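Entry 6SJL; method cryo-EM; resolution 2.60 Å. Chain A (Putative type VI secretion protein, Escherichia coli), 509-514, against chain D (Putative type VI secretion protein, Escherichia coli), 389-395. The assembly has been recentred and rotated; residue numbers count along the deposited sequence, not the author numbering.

Chain A 509-514: KRGEEH
Chain D 389-395: SNQRRAG

The contact between the two stretches sets a tight turn of chain A against a helical segment of chain D, burying 256 Å² in total. A:Lys509 to A:Glu512 form a type II beta turn, closed by a backbone hydrogen bond from A:Glu512 N to A:Lys509 O (2.9 Å). D:Ser389 to D:Arg392 are helical, with D:Arg393 N hydrogen-bonded to D:Ser389 O at 3.2 Å; D:Gly395 N donates to D:Arg392 O at 3.0 Å. The chains run in opposite senses: A:Arg510 CA lies 4.8 Å from D:Ala394 CA, and A:Gly511 CA 4.4 Å from D:Asn390 CA.

A:Lys509 stays clear of chain D. Its fully extended side chain (t for chi1 to chi4) instead forms a salt bridge across the turn, A:Lys509 NZ to A:Glu512 OE1 at 3.2 Å, the accompanying hydrogen bond being weak.

A:Arg510 (phi/psi -63/141°) occupies the first corner of the turn. Its CA-to-CB bond points toward chain D, bringing A:Arg510 CG to 3.4 Å from D:Arg393 O, but the side chain, with chi1 at -96° and chi2 p, then leads its end away. A:Arg510 O packs 3.5 Å from D:Ala394 CB (D:Ala394 phi/psi -86/6°).

A:Gly511 takes the second corner at 73/-8°, a positive phi that favours glycine. The contact adds its own restriction: A:Gly511 CA sits 3.0 Å from D:Asn390 O (D:Asn390 -66/-43°, chi1 m), and an ideal CB on A:Gly511 would come within 2.7 Å of that same oxygen, a clash. The glycine is buried, with A:Gly511 CA also 3.7 Å from D:Arg393 NH1.

The CA-to-CB bond of A:Glu512 (-137/33°) points away from chain D, its chi1 m and chi2 t rotamer serving the lysine bridge.

A:Glu513 returns to an extended backbone (-74/145°) and supplies the charged pairing. Its CA-to-CB bond runs sideways, yet chi1 m, chi2 near 101° and chi3 -21° carry the carboxylate to D:Arg393 (-66/-29°), whose CA-to-CB bond points toward chain A and whose chi1 to chi4 are m, t, m and 113°. The salt bridge is short, A:Glu513 OE1 to D:Arg393 NH1 at 2.5 Å, while D:Arg393 NH1 gives a weak hydrogen bond to A:Glu513 OE2 at 3.1 Å and 150°. A:Glu513 OE2 also accepts a weak hydrogen bond from A:Gly511 N at 3.5 Å, so one carboxylate links the turn's own backbone to the partner's guanidinium.

A:His514 (-152/167°, chi1 p) has an extended backbone and lies out of reach of the chain D stretch.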

# COMPACT_ATOMS: atom_id res chain seq x y z
N LYS A 509 10.41 27.11 -47.75
CA LYS A 509 11.85 27.03 -47.62
C LYS A 509 12.25 25.60 -47.38
O LYS A 509 11.83 25.00 -46.39
CB LYS A 509 12.32 27.92 -46.48
CG LYS A 509 13.80 28.09 -46.43
CD LYS A 509 14.22 28.83 -45.20
CE LYS A 509 15.72 28.92 -45.11
NZ LYS A 509 16.14 29.76 -43.97
N ARG A 510 13.02 25.03 -48.31
CA ARG A 510 13.31 23.61 -48.24
C ARG A 510 14.10 23.28 -46.99
O ARG A 510 14.97 24.04 -46.57
CB ARG A 510 14.09 23.17 -49.47
CG ARG A 510 13.24 22.58 -50.56
CD ARG A 510 12.40 23.64 -51.19
NE ARG A 510 11.80 23.19 -52.43
CZ ARG A 510 11.01 23.95 -53.18
NH1 ARG A 510 10.52 23.47 -54.31
NH2 ARG A 510 10.73 25.18 -52.80
N GLY A 511 13.78 22.14 -46.39
CA GLY A 511 14.35 21.79 -45.11
C GLY A 511 13.81 22.58 -43.95
O GLY A 511 14.13 22.25 -42.81
N GLU A 512 13.00 23.59 -44.20
CA GLU A 512 12.40 24.42 -43.17
C GLU A 512 10.95 24.69 -43.48
O GLU A 512 10.44 25.78 -43.19
CB GLU A 512 13.15 25.74 -43.04
CG GLU A 512 14.56 25.58 -42.61
CD GLU A 512 15.12 26.84 -42.04
OE1 GLU A 512 14.42 27.87 -42.10
OE2 GLU A 512 16.24 26.81 -41.52
N GLU A 513 10.27 23.74 -44.10
CA GLU A 513 8.88 23.92 -44.45
C GLU A 513 7.98 23.85 -43.23
O GLU A 513 8.22 23.08 -42.31
CB GLU A 513 8.44 22.86 -45.45
CG GLU A 513 9.37 22.64 -46.59
CD GLU A 513 10.21 21.43 -46.40
OE1 GLU A 513 10.36 21.00 -45.25
OE2 GLU A 513 10.70 20.88 -47.40
N HIS A 514 6.94 24.66 -43.23
CA HIS A 514 5.95 24.55 -42.18
C HIS A 514 4.61 25.00 -42.71
O HIS A 514 4.50 25.56 -43.80
CB HIS A 514 6.35 25.35 -40.94
CG HIS A 514 6.41 26.82 -41.14
ND1 HIS A 514 5.31 27.58 -41.45
CD2 HIS A 514 7.44 27.69 -41.03
CE1 HIS A 514 5.66 28.85 -41.54
NE2 HIS A 514 6.95 28.94 -41.29
N SER D 389 16.98 13.95 -43.06
CA SER D 389 16.05 14.10 -44.17
C SER D 389 15.69 15.55 -44.41
O SER D 389 15.44 15.94 -45.55
CB SER D 389 14.79 13.30 -43.89
OG SER D 389 15.09 11.92 -43.81
N ASN D 390 15.66 16.36 -43.37
CA ASN D 390 15.31 17.76 -43.53
C ASN D 390 16.35 18.49 -44.36
O ASN D 390 16.01 19.27 -45.25
CB ASN D 390 15.12 18.41 -42.17
CG ASN D 390 13.90 17.90 -41.46
OD1 ASN D 390 12.87 17.69 -42.06
ND2 ASN D 390 14.03 17.65 -40.17
N GLN D 391 17.63 18.25 -44.09
CA GLN D 391 18.67 18.91 -44.87
C GLN D 391 18.85 18.29 -46.24
O GLN D 391 19.31 18.98 -47.15
CB GLN D 391 19.98 18.90 -44.11
CG GLN D 391 19.98 19.72 -42.86
CD GLN D 391 20.07 21.20 -43.15
OE1 GLN D 391 19.21 21.78 -43.80
NE2 GLN D 391 21.12 21.83 -42.65
N ARG D 392 18.50 17.02 -46.42
CA ARG D 392 18.51 16.45 -47.76
C ARG D 392 17.54 17.18 -48.67
O ARG D 392 17.81 17.37 -49.86
CB ARG D 392 18.16 14.97 -47.71
CG ARG D 392 19.34 14.07 -47.89
CD ARG D 392 18.91 12.66 -48.22
NE ARG D 392 18.05 12.08 -47.18
CZ ARG D 392 18.50 11.60 -46.02
NH1 ARG D 392 19.79 11.63 -45.73
NH2 ARG D 392 17.64 11.09 -45.15
N ARG D 393 16.38 17.59 -48.14
CA ARG D 393 15.44 18.34 -48.95
C ARG D 393 16.00 19.69 -49.34
O ARG D 393 15.64 20.24 -50.38
CB ARG D 393 14.12 18.51 -48.21
CG ARG D 393 13.12 17.41 -48.47
CD ARG D 393 11.87 17.62 -47.66
NE ARG D 393 11.99 17.02 -46.34
CZ ARG D 393 12.02 17.72 -45.22
NH1 ARG D 393 11.92 19.03 -45.23
NH2 ARG D 393 12.13 17.09 -44.07
N ALA D 394 16.87 20.26 -48.51
CA ALA D 394 17.54 21.50 -48.83
C ALA D 394 18.80 21.28 -49.65
O ALA D 394 19.54 22.24 -49.89
CB ALA D 394 17.88 22.26 -47.55
N GLY D 395 19.07 20.05 -50.08
CA GLY D 395 20.25 19.76 -50.86
C GLY D 395 21.53 19.65 -50.07
O GLY D 395 22.60 19.62 -50.68